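Local coordinates for protein argonaute (Methanocaldococcus jannaschii, PDB 5G5S) that uses short single-stranded DNA guides to bind complementary target strands and slices the target DNA, possibly in defence against invading genetic elements, at residues A[101-105]-A[142-146]. Sequence-based numbering, arbitrary orientation. Where two conformers were deposited one is given.
Sequences EKLVR and YEVKK
Two donors of strand 134-147 converge on one carboxylate oxygen, OE2 of Glu101. The backbone N of Lys146 meets it on the anti side, 2.9 Å from N to OE2 and almost straight at 171°, while the Lys145 ammonium comes in on the syn side, with NZ 3.0 Å from the same OE2; both reach it from one face of the carboxylate. Glu101 gets there with an extended chain, whereas Lys145, whose CB points away from the helix, folds back through bends at chi2 and chi3. Its NZ also bonds to the carbonyl O of Gly619. OE1 receives weaker bonds from Lys145 NZ and from Lys102 NZ, which also bonds to Glu98 O; together they form a salt-bridge network, which would be expected to stabilise the ionised carboxylate in this buried setting.

One helical turn on, Arg105 holds the other end of 142-146, at Tyr142. Its CG is trans to the backbone N (chi1 -163°), and the extended chain beyond carries the guanidinium over one face of the Tyr142 ring, centres 4.0 Å apart and planes nearly parallel, a cation-pi stack in which NH2 sits over the ring centre. The same NH2 donates to the carbonyl O of Tyr142 at 2.8 Å, helped weakly by NE, so one residue offers both ring and carbonyl to the arginine. Tyr142 OH is in turn hydrogen-bonded to Glu115 of helix 114-122.

Val144 lies between the two polar ends, against Val104 and the aliphatic part of Arg105; it has two conformers, so its methyl contacts are tentative. Helix 97-111 of the N-terminal domain thus packs across the antiparallel hairpin 134-147/150-163, beside the guide-contacting Lys109; the hairpin probably belongs to the linker between the N-terminal and PAZ domains, as in other long Argonautes.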
ATOM      1  N   GLU A 101     -25.409  -6.122   8.244  1.00 64.01           N
ATOM      2  CA  GLU A 101     -24.875  -5.998   6.862  1.00 63.83           C
ATOM      3  C   GLU A 101     -24.386  -7.371   6.350  1.00 67.67           C
ATOM      4  O   GLU A 101     -24.739  -7.788   5.240  1.00 66.86           O
ATOM      5  CB  GLU A 101     -23.676  -5.030   6.816  1.00 63.49           C
ATOM      6  CG  GLU A 101     -24.009  -3.561   6.995  1.00 75.71           C
ATOM      7  CD  GLU A 101     -22.840  -2.661   7.369  1.00 88.96           C
ATOM      8  OE1 GLU A 101     -21.725  -3.192   7.589  1.00 67.01           O
ATOM      9  OE2 GLU A 101     -23.041  -1.424   7.457  1.00 76.38           O
ATOM     10  N   LYS A 102     -23.594  -8.071   7.181  1.00 63.83           N
ATOM     11  CA  LYS A 102     -23.035  -9.378   6.837  1.00 64.20           C
ATOM     12  C   LYS A 102     -24.082 -10.467   6.734  1.00 68.73           C
ATOM     13  O   LYS A 102     -23.942 -11.364   5.898  1.00 69.51           O
ATOM     14  CB  LYS A 102     -21.892  -9.779   7.784  1.00 65.41           C
ATOM     15  CG  LYS A 102     -20.557  -9.189   7.377  1.00 84.91           C
ATOM     16  CD  LYS A 102     -20.097  -8.111   8.333  1.00102.22           C
ATOM     17  CE  LYS A 102     -19.607  -6.876   7.613  1.00121.17           C
ATOM     18  NZ  LYS A 102     -19.557  -5.689   8.510  1.00129.55           N
ATOM     19  N   LEU A 103     -25.141 -10.385   7.559  1.00 65.32           N
ATOM     20  CA  LEU A 103     -26.227 -11.362   7.505  1.00 66.14           C
ATOM     21  C   LEU A 103     -27.075 -11.180   6.250  1.00 68.84           C
ATOM     22  O   LEU A 103     -27.440 -12.168   5.627  1.00 69.86           O
ATOM     23  CB  LEU A 103     -27.051 -11.419   8.807  1.00 67.17           C
ATOM     24  CG  LEU A 103     -26.310 -11.997  10.045  1.00 70.02           C
ATOM     25  CD1 LEU A 103     -27.110 -11.822  11.291  1.00 70.22           C
ATOM     26  CD2 LEU A 103     -25.972 -13.473   9.881  1.00 73.44           C
ATOM     27  N   VAL A 104     -27.277  -9.927   5.808  1.00 65.14           N
ATOM     28  CA  VAL A 104     -27.999  -9.607   4.561  1.00 66.68           C
ATOM     29  C   VAL A 104     -27.176 -10.131   3.368  1.00 69.76           C
ATOM     30  O   VAL A 104     -27.753 -10.685   2.426  1.00 71.15           O
ATOM     31  CB  VAL A 104     -28.347  -8.096   4.435  1.00 70.03           C
ATOM     32  CG1 VAL A 104     -28.954  -7.764   3.074  1.00 71.46           C
ATOM     33  CG2 VAL A 104     -29.282  -7.656   5.549  1.00 70.49           C
ATOM     34  N   ARG A 105     -25.823  -9.998   3.441  1.00 64.59           N
ATOM     35  CA  ARG A 105     -24.889 -10.487   2.420  1.00 63.85           C
ATOM     36  C   ARG A 105     -24.995 -11.995   2.315  1.00 70.80           C
ATOM     37  O   ARG A 105     -25.139 -12.516   1.207  1.00 72.74           O
ATOM     38  CB  ARG A 105     -23.442 -10.056   2.722  1.00 62.61           C
ATOM     39  CG  ARG A 105     -22.516 -10.172   1.516  1.00 68.41           C
ATOM     40  CD  ARG A 105     -21.064 -10.178   1.931  1.00 70.64           C
ATOM     41  NE  ARG A 105     -20.167 -10.063   0.781  1.00 78.83           N
ATOM     42  CZ  ARG A 105     -19.659 -11.094   0.112  1.00 90.03           C
ATOM     43  NH1 ARG A 105     -19.964 -12.339   0.462  1.00 75.14           N
ATOM     44  NH2 ARG A 105     -18.846 -10.889  -0.917  1.00 71.36           N
ATOM     45  N   TYR A 142     -18.837  -7.858  -4.381  1.00 63.83           N
ATOM     46  CA  TYR A 142     -19.972  -7.255  -3.709  1.00 63.73           C
ATOM     47  C   TYR A 142     -19.876  -7.312  -2.193  1.00 66.41           C
ATOM     48  O   TYR A 142     -19.234  -8.196  -1.624  1.00 64.90           O
ATOM     49  CB  TYR A 142     -21.294  -7.862  -4.224  1.00 66.82           C
ATOM     50  CG  TYR A 142     -21.498  -9.287  -3.765  1.00 69.25           C
ATOM     51  CD1 TYR A 142     -20.808 -10.341  -4.363  1.00 71.13           C
ATOM     52  CD2 TYR A 142     -22.352  -9.584  -2.708  1.00 70.62           C
ATOM     53  CE1 TYR A 142     -20.916 -11.641  -3.879  1.00 71.93           C
ATOM     54  CE2 TYR A 142     -22.479 -10.882  -2.223  1.00 72.65           C
ATOM     55  CZ  TYR A 142     -21.773 -11.912  -2.825  1.00 82.19           C
ATOM     56  OH  TYR A 142     -21.931 -13.197  -2.372  1.00 88.05           O
ATOM     57  N   GLU A 143     -20.551  -6.361  -1.553  1.00 64.07           N
ATOM     58  CA  GLU A 143     -20.659  -6.195  -0.111  1.00 63.10           C
ATOM     59  C   GLU A 143     -21.973  -5.492   0.168  1.00 64.89           C
ATOM     60  O   GLU A 143     -22.505  -4.819  -0.716  1.00 65.06           O
ATOM     61  CB  GLU A 143     -19.526  -5.272   0.350  1.00 63.36           C
ATOM     62  CG  GLU A 143     -18.934  -5.614   1.700  1.00 74.42           C
ATOM     63  CD  GLU A 143     -17.714  -4.770   2.019  1.00 99.48           C
ATOM     64  OE1 GLU A 143     -17.814  -3.524   1.928  1.00 86.07           O
ATOM     65  OE2 GLU A 143     -16.650  -5.354   2.328  1.00100.82           O
ATOM     66  N   VAL A 144     -22.509  -5.635   1.386  0.50 62.03           N
ATOM     67  CA  VAL A 144     -23.715  -4.905   1.774  0.50 62.67           C
ATOM     68  C   VAL A 144     -23.424  -3.920   2.898  0.50 64.98           C
ATOM     69  O   VAL A 144     -22.601  -4.198   3.770  0.50 62.77           O
ATOM     70  CB  VAL A 144     -25.094  -5.643   1.811  0.50 68.57           C
ATOM     71  CG1 VAL A 144     -24.984  -7.103   1.422  0.50 68.52           C
ATOM     72  CG2 VAL A 144     -25.848  -5.463   3.126  0.50 69.09           C
ATOM     73  N   LYS A 145     -24.024  -2.730   2.810  1.00 63.47           N
ATOM     74  CA  LYS A 145     -23.820  -1.646   3.765  1.00 63.85           C
ATOM     75  C   LYS A 145     -25.122  -1.098   4.256  1.00 69.86           C
ATOM     76  O   LYS A 145     -26.039  -0.884   3.460  1.00 72.70           O
ATOM     77  CB  LYS A 145     -22.937  -0.528   3.171  1.00 66.35           C
ATOM     78  CG  LYS A 145     -21.435  -0.880   3.043  1.00 68.07           C
ATOM     79  CD  LYS A 145     -20.699  -1.163   4.375  1.00 71.56           C
ATOM     80  CE  LYS A 145     -20.760  -0.023   5.364  1.00 80.18           C
ATOM     81  NZ  LYS A 145     -20.300  -0.445   6.711  1.00 86.56           N
ATOM     82  N   LYS A 146     -25.228  -0.895   5.579  1.00 64.90           N
ATOM     83  CA  LYS A 146     -26.408  -0.296   6.163  1.00 65.85           C
ATOM     84  C   LYS A 146     -26.109   1.184   6.315  1.00 71.28           C
ATOM     85  O   LYS A 146     -25.119   1.554   6.943  1.00 70.13           O
ATOM     86  CB  LYS A 146     -26.821  -0.937   7.497  1.00 66.41           C
ATOM     87  CG  LYS A 146     -28.283  -0.607   7.818  1.00 66.93           C
ATOM     88  CD  LYS A 146     -28.737  -1.068   9.196  1.00 69.99           C
ATOM     89  CE  LYS A 146     -30.178  -0.686   9.401  1.00 73.47           C
ATOM     90  NZ  LYS A 146     -30.612  -0.841  10.808  1.00 80.12           N
TER